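Local structure of 3-oxoacyl-[acyl-carrier protein] synthase (1UB7) at the interface of chains A and B. The protein acts as a beta-ketoacyl-ACP synthase III, probably condensing acetyl-CoA with malonyl-ACP in the first elongation step of fatty acid synthesis. Numbering follows the deposited sequence. Chains: chain A/B, 3-oxoacyl-[acyl-carrier protein] synthase.

Contact 1: the interface of chains A and B. Residues chain A 118, 121-122, 125-126; chain B 122-123, 126, 128.
A:His121 reaches B:Ala126 through a shared water: NE2 of the imidazole lies 2.7 Å from water 1, nearly straight (167° at H), and water 1 lies 2.8 Å from the carbonyl O of B:Ala126. The water sits in the plane of the imidazole at its edge. This is part of the thiolase-fold dimer interface of the FabH family, where helix 112-125, which follows the nucleophile Cys110, packs against its copy. With CG anti to the backbone N (chi1 170°), the A:His121 ring stands between the water and its own helix; A:Glu125 CG lies over the rim of one face, 3.3 Å above the plane, and probably limits the turning of the ring. Next to the water bridge the packing is of methyl groups. B:Ala126 CB rests on A:Ala122 CA at 3.6 Å and also near A:Glu125 CB, and the reciprocal pair, A:Ala126 CB and B:Ala122 CA, meets at 3.8 Å. The A:Ala122 and B:Ala122 methyls pass side by side (CB to CB 3.9 Å), each near the other's carbonyl, and their smallness probably lets the helices approach closely. At the flank, B:Leu128 turns its CD1 branch onto the helix, 3.4 Å from A:Ala118 O, while the same methyl brushes A:His121 CD2.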
loop_
_atom_site.group_PDB
_atom_site.type_symbol
_atom_site.label_atom_id
_atom_site.label_comp_id
_atom_site.label_asym_id
_atom_site.label_seq_id
_atom_site.Cartn_x
_atom_site.Cartn_y
_atom_site.Cartn_z
ATOM N N ALA A 118 -8.240 -4.733 -8.119
ATOM C CA ALA A 118 -8.713 -5.938 -7.456
ATOM C C ALA A 118 -9.112 -5.576 -6.033
ATOM O O ALA A 118 -10.186 -5.967 -5.554
ATOM C CB ALA A 118 -7.625 -6.999 -7.451
ATOM N N HIS A 121 -12.284 -3.647 -6.089
ATOM C CA HIS A 121 -13.364 -4.586 -6.360
ATOM C C HIS A 121 -13.818 -5.252 -5.044
ATOM O O HIS A 121 -15.014 -5.260 -4.716
ATOM C CB HIS A 121 -12.876 -5.653 -7.345
ATOM C CG HIS A 121 -13.818 -6.811 -7.507
ATOM N ND1 HIS A 121 -14.998 -6.722 -8.217
ATOM C CD2 HIS A 121 -13.761 -8.081 -7.033
ATOM C CE1 HIS A 121 -15.627 -7.885 -8.173
ATOM N NE2 HIS A 121 -14.899 -8.727 -7.459
ATOM N N ALA A 122 -12.860 -5.800 -4.296
ATOM C CA ALA A 122 -13.148 -6.476 -3.031
ATOM C C ALA A 122 -13.861 -5.546 -2.062
ATOM O O ALA A 122 -14.853 -5.931 -1.437
ATOM C CB ALA A 122 -11.873 -6.975 -2.417
ATOM N N GLU A 125 -17.454 -5.002 -3.328
ATOM C CA GLU A 125 -18.182 -6.243 -3.178
ATOM C C GLU A 125 -18.437 -6.641 -1.729
ATOM O O GLU A 125 -19.484 -7.224 -1.437
ATOM C CB GLU A 125 -17.449 -7.378 -3.900
ATOM C CG GLU A 125 -17.382 -7.214 -5.419
ATOM C CD GLU A 125 -18.760 -7.080 -6.047
ATOM O OE1 GLU A 125 -19.624 -7.921 -5.728
ATOM O OE2 GLU A 125 -18.978 -6.142 -6.849
ATOM N N ALA A 126 -17.494 -6.336 -0.831
ATOM C CA ALA A 126 -17.659 -6.683 0.579
ATOM C C ALA A 126 -18.439 -5.584 1.260
ATOM O O ALA A 126 -18.724 -5.648 2.452
ATOM C CB ALA A 126 -16.307 -6.868 1.264
ATOM N N ALA B 122 -11.962 -7.854 3.198
ATOM C CA ALA B 122 -12.590 -7.650 1.890
ATOM C C ALA B 122 -12.152 -8.694 0.860
ATOM O O ALA B 122 -12.988 -9.217 0.119
ATOM C CB ALA B 122 -12.268 -6.254 1.376
ATOM N N LEU B 123 -10.853 -8.987 0.799
ATOM C CA LEU B 123 -10.342 -9.995 -0.142
ATOM C C LEU B 123 -10.947 -11.373 0.160
ATOM O O LEU B 123 -11.240 -12.155 -0.749
ATOM C CB LEU B 123 -8.806 -10.084 -0.067
ATOM C CG LEU B 123 -8.049 -8.833 -0.557
ATOM C CD1 LEU B 123 -6.567 -8.960 -0.233
ATOM C CD2 LEU B 123 -8.252 -8.663 -2.038
ATOM N N ALA B 126 -14.859 -11.208 -0.618
ATOM C CA ALA B 126 -15.080 -11.051 -2.045
ATOM C C ALA B 126 -14.573 -12.257 -2.839
ATOM O O ALA B 126 -14.762 -12.329 -4.055
ATOM C CB ALA B 126 -14.419 -9.774 -2.539
ATOM N N LEU B 128 -11.346 -13.214 -3.396
ATOM C CA LEU B 128 -10.083 -13.064 -4.129
ATOM C C LEU B 128 -8.970 -13.741 -3.358
ATOM O O LEU B 128 -7.873 -13.932 -3.874
ATOM C CB LEU B 128 -9.733 -11.587 -4.317
ATOM C CG LEU B 128 -10.765 -10.741 -5.065
ATOM C CD1 LEU B 128 -10.186 -9.367 -5.367
ATOM C CD2 LEU B 128 -11.140 -11.429 -6.346
HETATM O O HOH W 1 -15.351 -11.278 -6.564
#

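Contact 2: the interface of chains A and B. Residues chain A 80, 143, 188-190, 207, 308; chain B 86.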
loop_
_atom_site.group_PDB
_atom_site.type_symbol
_atom_site.label_atom_id
_atom_site.label_comp_id
_atom_site.label_asym_id
_atom_site.label_seq_id
_atom_site.Cartn_x
_atom_site.Cartn_y
_atom_site.Cartn_z
ATOM N N ASN A 80 5.016 3.842 -6.598
ATOM C CA ASN A 80 6.267 3.328 -6.044
ATOM C C ASN A 80 7.200 4.514 -5.819
ATOM O O ASN A 80 8.366 4.356 -5.454
ATOM C CB ASN A 80 6.891 2.302 -6.993
ATOM C CG ASN A 80 6.043 1.039 -7.127
ATOM O OD1 ASN A 80 6.039 0.172 -6.243
ATOM N ND2 ASN A 80 5.312 0.937 -8.228
ATOM N N ILE A 143 13.730 9.386 -9.258
ATOM C CA ILE A 143 14.603 8.375 -8.651
ATOM C C ILE A 143 15.451 7.686 -9.714
ATOM O O ILE A 143 16.183 6.738 -9.435
ATOM C CB ILE A 143 13.788 7.274 -7.912
ATOM C CG1 ILE A 143 12.782 6.640 -8.878
ATOM C CG2 ILE A 143 13.071 7.865 -6.711
ATOM C CD1 ILE A 143 12.426 5.198 -8.555
ATOM N N LEU A 188 15.114 -6.330 -9.872
ATOM C CA LEU A 188 14.602 -4.976 -10.062
ATOM C C LEU A 188 14.332 -4.371 -8.685
ATOM O O LEU A 188 13.597 -4.953 -7.885
ATOM C CB LEU A 188 13.312 -5.012 -10.903
ATOM C CG LEU A 188 12.597 -3.695 -11.238
ATOM C CD1 LEU A 188 13.552 -2.705 -11.903
ATOM C CD2 LEU A 188 11.418 -3.995 -12.144
ATOM N N TYR A 189 14.930 -3.209 -8.412
ATOM C CA TYR A 189 14.762 -2.553 -7.117
ATOM C C TYR A 189 15.374 -1.146 -6.985
ATOM O O TYR A 189 16.064 -0.643 -7.874
ATOM C CB TYR A 189 15.352 -3.453 -6.017
ATOM C CG TYR A 189 16.840 -3.723 -6.175
ATOM C CD1 TYR A 189 17.781 -2.708 -5.962
ATOM C CD2 TYR A 189 17.304 -4.978 -6.582
ATOM C CE1 TYR A 189 19.141 -2.930 -6.155
ATOM C CE2 TYR A 189 18.666 -5.212 -6.779
ATOM C CZ TYR A 189 19.578 -4.182 -6.564
ATOM O OH TYR A 189 20.923 -4.393 -6.765
ATOM N N HIS A 190 15.090 -0.537 -5.839
ATOM C CA HIS A 190 15.584 0.776 -5.438
ATOM C C HIS A 190 15.303 0.835 -3.933
ATOM O O HIS A 190 14.152 0.992 -3.504
ATOM C CB HIS A 190 14.846 1.913 -6.158
ATOM C CG HIS A 190 15.253 3.282 -5.694
ATOM N ND1 HIS A 190 14.960 3.761 -4.434
ATOM C CD2 HIS A 190 15.953 4.264 -6.314
ATOM C CE1 HIS A 190 15.461 4.976 -4.298
ATOM N NE2 HIS A 190 16.069 5.304 -5.424
ATOM N N LEU A 207 18.021 3.373 -9.055
ATOM C CA LEU A 207 17.209 2.347 -9.692
ATOM C C LEU A 207 18.084 1.352 -10.448
ATOM O O LEU A 207 18.878 1.748 -11.301
ATOM C CB LEU A 207 16.221 3.010 -10.652
ATOM C CG LEU A 207 14.979 2.232 -11.089
ATOM C CD1 LEU A 207 14.072 3.161 -11.856
ATOM C CD2 LEU A 207 15.356 1.035 -11.938
ATOM N N ALA A 308 8.537 -5.139 -10.670
ATOM C CA ALA A 308 9.352 -5.403 -9.485
ATOM C C ALA A 308 8.556 -6.149 -8.424
ATOM O O ALA A 308 7.334 -5.962 -8.273
ATOM C CB ALA A 308 9.892 -4.107 -8.908
ATOM N N PHE B 86 10.660 -0.657 -4.001
ATOM C CA PHE B 86 10.409 -1.882 -4.759
ATOM C C PHE B 86 11.733 -2.656 -4.773
ATOM O O PHE B 86 12.801 -2.062 -4.914
ATOM C CB PHE B 86 9.897 -1.592 -6.193
ATOM C CG PHE B 86 10.738 -0.615 -6.987
ATOM C CD1 PHE B 86 10.675 0.757 -6.733
ATOM C CD2 PHE B 86 11.565 -1.066 -8.024
ATOM C CE1 PHE B 86 11.422 1.669 -7.501
ATOM C CE2 PHE B 86 12.314 -0.167 -8.796
ATOM C CZ PHE B 86 12.240 1.205 -8.533
#
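B:Phe86 holds CG between its backbone N and carbonyl carbon (chi1 51°), a position that sends the phenyl across the subunit boundary, while A:His190 swings its imidazole away from that ring with CG anti to the backbone N (chi1 176°) and presents CB instead. In the FabH family this phenylalanine is lent by one subunit to the acyl-binding pocket of the other, and here it probably helps to close the end of that pocket in chain A. The ring is the plug of a mostly apolar socket. On one face lies the strand 188-191 backbone, with A:His190 N about 4.0 Å above the plane near the rim and A:Tyr189 CA 3.6 Å from B:Phe86 CD2. On the same face, A:His190 CB approaches CZ. A:Asn80 CB lies toward the opposite face, beside CD1. A:Ile143 and A:Leu207 meet the outer edge in the ring plane: A:Ile143 CD1 meets the edge at B:Phe86 CE1, 3.8 Å away, and A:Leu207 CG, arriving at about a right angle, touches CZ. A:Ala308 CB fits against the base of the side chain, 3.6 Å from B:Phe86 CD2. The backbone fixes the plug as well: B:Phe86 and A:His190 form an antiparallel beta bridge, in which A:His190 N donates to B:Phe86 O at 2.9 Å, with a C=O...N angle of 167°.

Contact 3: the interface of chains A and B. Residues chain A 102, 104, 119, 123; chain B 115, 119, 122, 178.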
loop_
_atom_site.group_PDB
_atom_site.type_symbol
_atom_site.label_atom_id
_atom_site.label_comp_id
_atom_site.label_asym_id
_atom_site.label_seq_id
_atom_site.Cartn_x
_atom_site.Cartn_y
_atom_site.Cartn_z
ATOM N N PHE A 102 -11.542 6.836 3.268
ATOM C CA PHE A 102 -10.307 6.338 3.845
ATOM C C PHE A 102 -9.302 6.305 2.686
ATOM O O PHE A 102 -9.702 6.268 1.517
ATOM C CB PHE A 102 -10.466 4.977 4.535
ATOM C CG PHE A 102 -11.116 3.904 3.704
ATOM C CD1 PHE A 102 -12.508 3.773 3.669
ATOM C CD2 PHE A 102 -10.343 2.910 3.111
ATOM C CE1 PHE A 102 -13.115 2.652 3.076
ATOM C CE2 PHE A 102 -10.946 1.780 2.512
ATOM C CZ PHE A 102 -12.328 1.656 2.501
ATOM N N TYR A 104 -5.049 5.142 1.262
ATOM C CA TYR A 104 -3.750 4.548 1.460
ATOM C C TYR A 104 -2.994 4.334 0.157
ATOM O O TYR A 104 -3.592 4.269 -0.909
ATOM C CB TYR A 104 -3.909 3.234 2.207
ATOM C CG TYR A 104 -4.490 2.093 1.399
ATOM C CD1 TYR A 104 -3.690 1.339 0.541
ATOM C CD2 TYR A 104 -5.819 1.709 1.561
ATOM C CE1 TYR A 104 -4.202 0.224 -0.124
ATOM C CE2 TYR A 104 -6.340 0.598 0.898
ATOM C CZ TYR A 104 -5.533 -0.135 0.065
ATOM O OH TYR A 104 -6.053 -1.238 -0.574
ATOM N N GLN A 119 -8.262 -4.814 -5.356
ATOM C CA GLN A 119 -8.576 -4.400 -3.989
ATOM C C GLN A 119 -9.840 -3.538 -3.940
ATOM O O GLN A 119 -10.650 -3.650 -3.008
ATOM C CB GLN A 119 -7.404 -3.631 -3.374
ATOM C CG GLN A 119 -6.529 -4.477 -2.463
ATOM C CD GLN A 119 -7.237 -4.934 -1.175
ATOM O OE1 GLN A 119 -6.721 -5.793 -0.472
ATOM N NE2 GLN A 119 -8.407 -4.352 -0.864
ATOM N N LEU A 123 -13.351 -4.323 -1.938
ATOM C CA LEU A 123 -13.960 -3.320 -1.071
ATOM C C LEU A 123 -15.424 -3.060 -1.443
ATOM O O LEU A 123 -16.297 -3.034 -0.574
ATOM C CB LEU A 123 -13.193 -1.998 -1.154
ATOM C CG LEU A 123 -11.760 -1.950 -0.630
ATOM C CD1 LEU A 123 -11.213 -0.508 -0.760
ATOM C CD2 LEU A 123 -11.729 -2.408 0.837
ATOM N N TYR B 115 -6.135 -0.885 8.700
ATOM C CA TYR B 115 -6.483 -0.724 7.287
ATOM C C TYR B 115 -6.270 -2.080 6.603
ATOM O O TYR B 115 -7.135 -2.536 5.865
ATOM C CB TYR B 115 -5.572 0.310 6.609
ATOM C CG TYR B 115 -6.146 1.706 6.486
ATOM C CD1 TYR B 115 -6.414 2.482 7.612
ATOM C CD2 TYR B 115 -6.405 2.257 5.235
ATOM C CE1 TYR B 115 -6.923 3.768 7.498
ATOM C CE2 TYR B 115 -6.916 3.551 5.108
ATOM C CZ TYR B 115 -7.169 4.299 6.243
ATOM O OH TYR B 115 -7.663 5.576 6.104
ATOM N N GLN B 119 -8.850 -4.456 4.424
ATOM C CA GLN B 119 -8.640 -4.867 3.025
ATOM C C GLN B 119 -8.652 -6.396 2.958
ATOM O O GLN B 119 -9.213 -6.982 2.025
ATOM C CB GLN B 119 -7.273 -4.418 2.472
ATOM C CG GLN B 119 -6.987 -2.956 2.588
ATOM C CD GLN B 119 -8.065 -2.098 1.940
ATOM O OE1 GLN B 119 -8.443 -2.306 0.772
ATOM N NE2 GLN B 119 -8.564 -1.122 2.699
ATOM N N ALA B 122 -11.962 -7.854 3.198
ATOM C CA ALA B 122 -12.590 -7.650 1.890
ATOM C C ALA B 122 -12.152 -8.694 0.860
ATOM O O ALA B 122 -12.988 -9.217 0.119
ATOM C CB ALA B 122 -12.268 -6.254 1.376
ATOM N N LEU B 178 -12.959 3.529 8.909
ATOM C CA LEU B 178 -11.689 4.012 8.363
ATOM C C LEU B 178 -11.836 5.430 7.833
ATOM O O LEU B 178 -12.868 5.759 7.248
ATOM C CB LEU B 178 -11.233 3.105 7.222
ATOM C CG LEU B 178 -11.245 1.598 7.483
ATOM C CD1 LEU B 178 -11.044 0.878 6.157
ATOM C CD2 LEU B 178 -10.167 1.229 8.503
#
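B:Gln119 starts at CB, 3.3 Å from the amide oxygen OE1 of A:Gln119. With CG anti to the carbonyl carbon (chi1 -54°) and a bend at chi2 (-55°), the chain runs toward A:Tyr104, whose OH lies beside CG. The amide then meets the phenol at a steep tilt, planes 64° apart, with CD 3.4 Å from A:Tyr104 CE2. At the tip, OE1 takes a weak hydrogen bond from A:Tyr104 OH (2.9 Å) and also packs on A:Leu123 CD2; A:Gln119 NE2 is near, but OE1 stands well out of that amide's plane, making no hydrogen bond. B:Gln119 NE2 lies 3.3 Å from A:Tyr104 CE2, with A:Phe102 CE2 farther off. A:Phe102 is capped by B:Leu178, whose CD1 methyl sits over the ring centre, 3.7 Å from the centroid, while B:Tyr115 OH touches A:Phe102 CB at 3.3 Å. An alanine in place of A:Phe102 would keep CB but probably leave B:Leu178 CD1 without the face it rests on and open a gap beside the B:Gln119 amide. B:Tyr115 brings its edge to A:Tyr104, with A:Tyr104 CD2 in the plane of its ring. The site joins strand 102-107 and helix 112-125 of one subunit to helix 112-125 and strand 172-180 of the other, helping hold the homodimer together.

Contact 1 and contact 3 are neighbours, their C-alpha centres about 10 Å apart; they share B:Ala122 and both use helix 112-125 of each chain, so they form one continuous seam of the dimer. Contact 2 lies about 28 Å from contact 1 and 25 Å from contact 3, and is built from loops and strand 188-191. It is also nearest to the chemistry, its centre about 12 Å from A:His246 and 11 Å from A:Asn276, against 23 to 26 Å for the centres of the others. Contacts 1 and 3 thus probably serve mainly assembly, whereas contact 2 probably makes each active site depend on its partner subunit.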